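Local coordinates for protein citrate synthase (Metallosphaera sedula, PDB 6ABX) that probably catalyses the condensation of oxaloacetate with acetyl-CoA and water to give citrate and CoA in the tricarboxylic acid cycle, at residues Asn90-Leu95 / Phe324-Ala329; Thr97-Met102 / Ala121-Ile126. All coordinates share one frame; numbering follows the deposited sequence.

Contact 1. Residues Asn90-Leu95 / Phe324-Ala329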
loop_
_atom_site.group_PDB
_atom_site.type_symbol
_atom_site.label_atom_id
_atom_site.label_comp_id
_atom_site.label_asym_id
_atom_site.label_seq_id
_atom_site.Cartn_x
_atom_site.Cartn_y
_atom_site.Cartn_z
ATOM N N ASN A 90 -8.930 -4.647 14.423
ATOM C CA ASN A 90 -9.725 -4.343 13.258
ATOM C C ASN A 90 -9.432 -5.424 12.235
ATOM O O ASN A 90 -8.279 -5.774 11.990
ATOM C CB ASN A 90 -9.391 -2.937 12.744
ATOM C CG ASN A 90 -10.141 -2.627 11.475
ATOM O OD1 ASN A 90 -9.847 -3.231 10.482
ATOM N ND2 ASN A 90 -10.988 -1.610 11.459
ATOM N N PRO A 91 -10.452 -6.076 11.643
ATOM C CA PRO A 91 -10.155 -7.241 10.825
ATOM C C PRO A 91 -9.336 -6.905 9.578
ATOM O O PRO A 91 -8.571 -7.731 9.120
ATOM C CB PRO A 91 -11.517 -7.787 10.413
ATOM C CG PRO A 91 -12.545 -7.041 11.206
ATOM C CD PRO A 91 -11.870 -5.909 11.934
ATOM N N MET A 92 -9.516 -5.699 9.053
ATOM C CA MET A 92 -8.677 -5.255 7.910
ATOM C C MET A 92 -7.220 -5.048 8.345
ATOM O O MET A 92 -6.301 -5.383 7.603
ATOM C CB MET A 92 -9.292 -3.999 7.267
ATOM C CG MET A 92 -10.478 -4.316 6.370
ATOM S SD MET A 92 -10.137 -5.384 4.920
ATOM C CE MET A 92 -9.632 -4.121 3.757
ATOM N N ASP A 93 -6.978 -4.618 9.586
ATOM C CA ASP A 93 -5.637 -4.548 10.127
ATOM C C ASP A 93 -5.044 -5.944 10.255
ATOM O O ASP A 93 -3.876 -6.132 10.004
ATOM C CB ASP A 93 -5.570 -3.854 11.494
ATOM C CG ASP A 93 -5.957 -2.370 11.437
ATOM O OD1 ASP A 93 -6.147 -1.848 10.317
ATOM O OD2 ASP A 93 -6.108 -1.734 12.534
ATOM N N ILE A 94 -5.859 -6.929 10.670
ATOM C CA ILE A 94 -5.377 -8.271 10.792
ATOM C C ILE A 94 -5.003 -8.795 9.401
ATOM O O ILE A 94 -3.979 -9.355 9.217
ATOM C CB ILE A 94 -6.416 -9.172 11.477
ATOM C CG1 ILE A 94 -6.659 -8.727 12.920
ATOM C CG2 ILE A 94 -5.960 -10.622 11.422
ATOM C CD1 ILE A 94 -7.820 -9.453 13.592
ATOM N N LEU A 95 -5.878 -8.568 8.421
ATOM C CA LEU A 95 -5.615 -9.070 7.084
ATOM C C LEU A 95 -4.387 -8.367 6.476
ATOM O O LEU A 95 -3.550 -9.042 5.866
ATOM C CB LEU A 95 -6.841 -8.819 6.204
ATOM C CG LEU A 95 -6.728 -9.456 4.814
ATOM C CD1 LEU A 95 -6.701 -10.963 4.933
ATOM C CD2 LEU A 95 -7.846 -8.987 3.878
ATOM N N PHE A 324 -17.009 -7.905 6.566
ATOM C CA PHE A 324 -17.368 -7.775 5.139
ATOM C C PHE A 324 -16.228 -7.172 4.299
ATOM O O PHE A 324 -15.978 -7.667 3.194
ATOM C CB PHE A 324 -18.645 -6.962 4.883
ATOM C CG PHE A 324 -18.847 -6.765 3.390
ATOM C CD1 PHE A 324 -18.902 -7.867 2.538
ATOM C CD2 PHE A 324 -18.791 -5.508 2.807
ATOM C CE1 PHE A 324 -18.991 -7.706 1.160
ATOM C CE2 PHE A 324 -18.901 -5.355 1.435
ATOM C CZ PHE A 324 -18.989 -6.449 0.609
ATOM N N PRO A 325 -15.477 -6.137 4.745
ATOM C CA PRO A 325 -14.386 -5.602 3.934
ATOM C C PRO A 325 -13.302 -6.652 3.637
ATOM O O PRO A 325 -12.683 -6.650 2.534
ATOM C CB PRO A 325 -13.774 -4.467 4.761
ATOM C CG PRO A 325 -14.897 -4.082 5.745
ATOM C CD PRO A 325 -15.801 -5.278 5.918
ATOM N N THR A 326 -13.122 -7.588 4.571
ATOM C CA THR A 326 -12.105 -8.650 4.332
ATOM C C THR A 326 -12.598 -9.564 3.203
ATOM O O THR A 326 -11.752 -10.121 2.415
ATOM C CB THR A 326 -11.647 -9.412 5.574
ATOM O OG1 THR A 326 -12.692 -10.236 6.094
ATOM C CG2 THR A 326 -11.120 -8.496 6.663
ATOM N N ILE A 327 -13.894 -9.880 3.230
ATOM C CA ILE A 327 -14.479 -10.764 2.232
ATOM C C ILE A 327 -14.364 -10.108 0.844
ATOM O O ILE A 327 -14.021 -10.781 -0.182
ATOM C CB ILE A 327 -15.922 -11.117 2.630
ATOM C CG1 ILE A 327 -15.948 -11.853 3.962
ATOM C CG2 ILE A 327 -16.577 -11.961 1.557
ATOM C CD1 ILE A 327 -17.329 -11.892 4.556
ATOM N N PHE A 328 -14.675 -8.807 0.781
ATOM C CA PHE A 328 -14.422 -8.034 -0.447
ATOM C C PHE A 328 -12.986 -8.272 -0.930
ATOM O O PHE A 328 -12.754 -8.619 -2.095
ATOM C CB PHE A 328 -14.771 -6.583 -0.158
ATOM C CG PHE A 328 -14.849 -5.629 -1.317
ATOM C CD1 PHE A 328 -13.819 -5.516 -2.235
ATOM C CD2 PHE A 328 -15.961 -4.813 -1.470
ATOM C CE1 PHE A 328 -13.904 -4.617 -3.293
ATOM C CE2 PHE A 328 -16.026 -3.899 -2.523
ATOM C CZ PHE A 328 -14.993 -3.805 -3.427
ATOM N N ALA A 329 -12.005 -8.059 -0.057
ATOM C CA ALA A 329 -10.582 -8.243 -0.411
ATOM C C ALA A 329 -10.329 -9.655 -0.919
ATOM O O ALA A 329 -9.544 -9.830 -1.850
ATOM C CB ALA A 329 -9.692 -7.943 0.774
#

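Contact 2. Residues Thr97-Met102 / Ala121-Ile126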
loop_
_atom_site.group_PDB
_atom_site.type_symbol
_atom_site.label_atom_id
_atom_site.label_comp_id
_atom_site.label_asym_id
_atom_site.label_seq_id
_atom_site.Cartn_x
_atom_site.Cartn_y
_atom_site.Cartn_z
ATOM N N THR A 97 -1.826 -7.206 8.080
ATOM C CA THR A 97 -0.646 -7.732 8.770
ATOM C C THR A 97 -0.316 -9.169 8.333
ATOM O O THR A 97 0.865 -9.505 8.041
ATOM C CB THR A 97 -0.789 -7.666 10.288
ATOM O OG1 THR A 97 -1.182 -6.342 10.653
ATOM C CG2 THR A 97 0.516 -8.093 10.929
ATOM N N THR A 98 -1.344 -10.020 8.156
ATOM C CA THR A 98 -1.095 -11.422 7.783
ATOM C C THR A 98 -0.659 -11.574 6.323
ATOM O O THR A 98 0.175 -12.409 6.056
ATOM C CB THR A 98 -2.277 -12.341 8.146
ATOM O OG1 THR A 98 -3.443 -11.843 7.499
ATOM C CG2 THR A 98 -2.540 -12.370 9.633
ATOM N N VAL A 99 -1.190 -10.793 5.370
ATOM C CA VAL A 99 -0.678 -10.811 4.022
ATOM C C VAL A 99 0.758 -10.287 3.983
ATOM O O VAL A 99 1.582 -10.801 3.224
ATOM C CB VAL A 99 -1.627 -10.088 3.038
ATOM C CG1 VAL A 99 -1.061 -10.031 1.616
ATOM C CG2 VAL A 99 -3.006 -10.740 3.043
ATOM N N SER A 100 1.079 -9.299 4.828
ATOM C CA SER A 100 2.462 -8.826 4.967
ATOM C C SER A 100 3.373 -9.965 5.437
ATOM O O SER A 100 4.459 -10.177 4.893
ATOM C CB SER A 100 2.524 -7.620 5.862
ATOM O OG SER A 100 3.863 -7.082 5.908
ATOM N N MET A 101 2.902 -10.730 6.423
ATOM C CA MET A 101 3.646 -11.889 6.936
ATOM C C MET A 101 3.787 -12.971 5.872
ATOM O O MET A 101 4.848 -13.553 5.725
ATOM C CB MET A 101 3.001 -12.486 8.183
ATOM C CG MET A 101 3.028 -11.587 9.336
ATOM S SD MET A 101 1.950 -12.151 10.717
ATOM C CE MET A 101 2.797 -13.635 11.253
ATOM N N MET A 102 2.735 -13.217 5.104
ATOM C CA MET A 102 2.771 -14.178 4.040
ATOM C C MET A 102 3.897 -13.859 3.041
ATOM O O MET A 102 4.639 -14.762 2.597
ATOM C CB MET A 102 1.401 -14.146 3.336
ATOM C CG MET A 102 0.851 -15.424 2.919
ATOM S SD MET A 102 -0.706 -14.960 2.040
ATOM C CE MET A 102 -1.863 -14.961 3.397
ATOM N N ALA A 121 -6.111 -18.315 -2.204
ATOM C CA ALA A 121 -6.424 -19.516 -1.467
ATOM C C ALA A 121 -6.450 -19.271 0.036
ATOM O O ALA A 121 -7.286 -19.862 0.753
ATOM C CB ALA A 121 -5.451 -20.647 -1.791
ATOM N N LYS A 122 -5.523 -18.487 0.549
ATOM C CA LYS A 122 -5.315 -18.410 1.980
ATOM C C LYS A 122 -6.145 -17.341 2.664
ATOM O O LYS A 122 -6.448 -17.520 3.836
ATOM C CB LYS A 122 -3.864 -18.114 2.315
ATOM C CG LYS A 122 -2.882 -19.211 1.885
ATOM C CD LYS A 122 -1.441 -18.811 1.974
ATOM C CE LYS A 122 -0.541 -20.006 1.669
ATOM N NZ LYS A 122 0.883 -19.728 1.927
ATOM N N ILE A 123 -6.551 -16.278 1.954
ATOM C CA ILE A 123 -7.289 -15.234 2.636
ATOM C C ILE A 123 -8.536 -15.789 3.323
ATOM O O ILE A 123 -8.830 -15.386 4.462
ATOM C CB ILE A 123 -7.517 -14.023 1.714
ATOM C CG1 ILE A 123 -6.176 -13.289 1.589
ATOM C CG2 ILE A 123 -8.619 -13.156 2.270
ATOM C CD1 ILE A 123 -6.053 -12.305 0.447
ATOM N N PRO A 124 -9.370 -16.622 2.673
ATOM C CA PRO A 124 -10.543 -17.180 3.359
ATOM C C PRO A 124 -10.181 -17.952 4.619
ATOM O O PRO A 124 -10.971 -17.938 5.596
ATOM C CB PRO A 124 -11.245 -18.091 2.340
ATOM C CG PRO A 124 -10.760 -17.490 0.995
ATOM C CD PRO A 124 -9.357 -17.001 1.249
ATOM N N THR A 125 -9.033 -18.611 4.632
ATOM C CA THR A 125 -8.623 -19.341 5.815
ATOM C C THR A 125 -8.425 -18.381 6.994
ATOM O O THR A 125 -8.840 -18.621 8.103
ATOM C CB THR A 125 -7.357 -20.144 5.541
ATOM O OG1 THR A 125 -7.579 -20.857 4.313
ATOM C CG2 THR A 125 -6.975 -21.056 6.691
ATOM N N ILE A 126 -7.801 -17.249 6.702
ATOM C CA ILE A 126 -7.541 -16.198 7.724
ATOM C C ILE A 126 -8.866 -15.613 8.198
ATOM O O ILE A 126 -9.120 -15.460 9.410
ATOM C CB ILE A 126 -6.617 -15.110 7.141
ATOM C CG1 ILE A 126 -5.212 -15.667 6.876
ATOM C CG2 ILE A 126 -6.580 -13.872 8.014
ATOM C CD1 ILE A 126 -4.343 -14.833 5.989
#

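Contact 1. Residues Asn90-Leu95 / Phe324-Ala329
T326 and M92 carry most of this contact. The T326 methyl CG2 lies 3.7 Å from M92 SD. On its other flank T326 CG2 comes to 3.6 Å from the backbone oxygen O of P91, and it also meets the P91 ring at CB. The M92 chain bends at chi2 (-62°) and again at chi3. M92 SD passes 3.6 Å from the carbonyl carbon C of P325. M92 CG packs 3.7 Å from CB of the P325 ring, and the two side chains cross at a slant. One turn on, L95 CD2 touches A329 CB at 3.8 Å and lies close to T326 CB. No hydrogen bond joins the two segments; the contact is made by packing alone. It sets the start of helix 91-105 against the start of helix 324-343 in the largely helical citrate synthase fold. The short axes run 36° apart in direction and approach to 9.3 Å. N90 is the N-cap of helix 91-105, and its OD1 accepts weak bonds from M92 N and D93 N. The T326 hydroxyl OG1 is hydrogen-bonded to the backbone oxygen of L323. L209 of helix 198-209 packs on both M92 and A329. A329 lies shortly before R332, an oxaloacetate-binding residue, and its side chain is about 11 Å from bound citrate.

Contact 2. Residues Thr97-Met102 / Ala121-Ile126
M102 and I126 meet tip to tip, with M102 CE 3.6 Å from I126 CD1. They join two consecutive helices of the citrate synthase fold, 91-105 and 112-134, which run roughly antiparallel as a helical hairpin. The short axes make an angle of 137° and come no closer than 11.3 Å, so long side chains bridge the gap. M102 extends as far as SD and then turns at chi3 (-89°), which brings CE within reach of two partners. One is I126 CD1; the other is CB of K122, 3.9 Å from M102 CE. The K122 chain is extended beyond CG and crosses M102, so that its CD lies 3.9 Å from M102 SD. The aliphatic part of the lysine does this work. An alanine in place of M102 would probably open a gap beside I126 CD1 and leave the K122 methylenes without their apolar neighbour. I126 also reaches T98: its CD1 and CG2 both lie near T98 OG1 as the two side chains slide past each other in opposite directions. V99 CG2 and I123 CD1 make a looser apolar contact. Helix 112-134 is kinked here, where P124 has no N-H to give and T125 N makes a weak bond to K122 O. V99 also packs on helix 198-209, while T97 OG1 and S100 OG bond to S100 and T97 of the second subunit. T98 OG1 bonds to the backbone oxygens of I94 and L95 in its own helix, and T98 OG1 itself lies 3.5 Å from I126 CD1.

Overall arrangement
Both contacts use helix 91-105. Contact 1 takes its first turn and contact 2 a later part. Their centres are 10 Å apart. Contact 2 joins neighbours in sequence, with 18 residues between its segments. Contact 1 spans 228 residues and brings helix 324-343 back to the same helix. In chain order, both segments of contact 2 fall between those of contact 1. The two contacts touch directly: L95 CD1 packs 3.9 Å from I123 CG2 and also meets I126. Helix 91-105 thus ties helix 324-343, which carries the oxaloacetate-binding R332, to helix 112-134. It also packs against the second subunit, so the same helix borders both that subunit and the helix that carries R332.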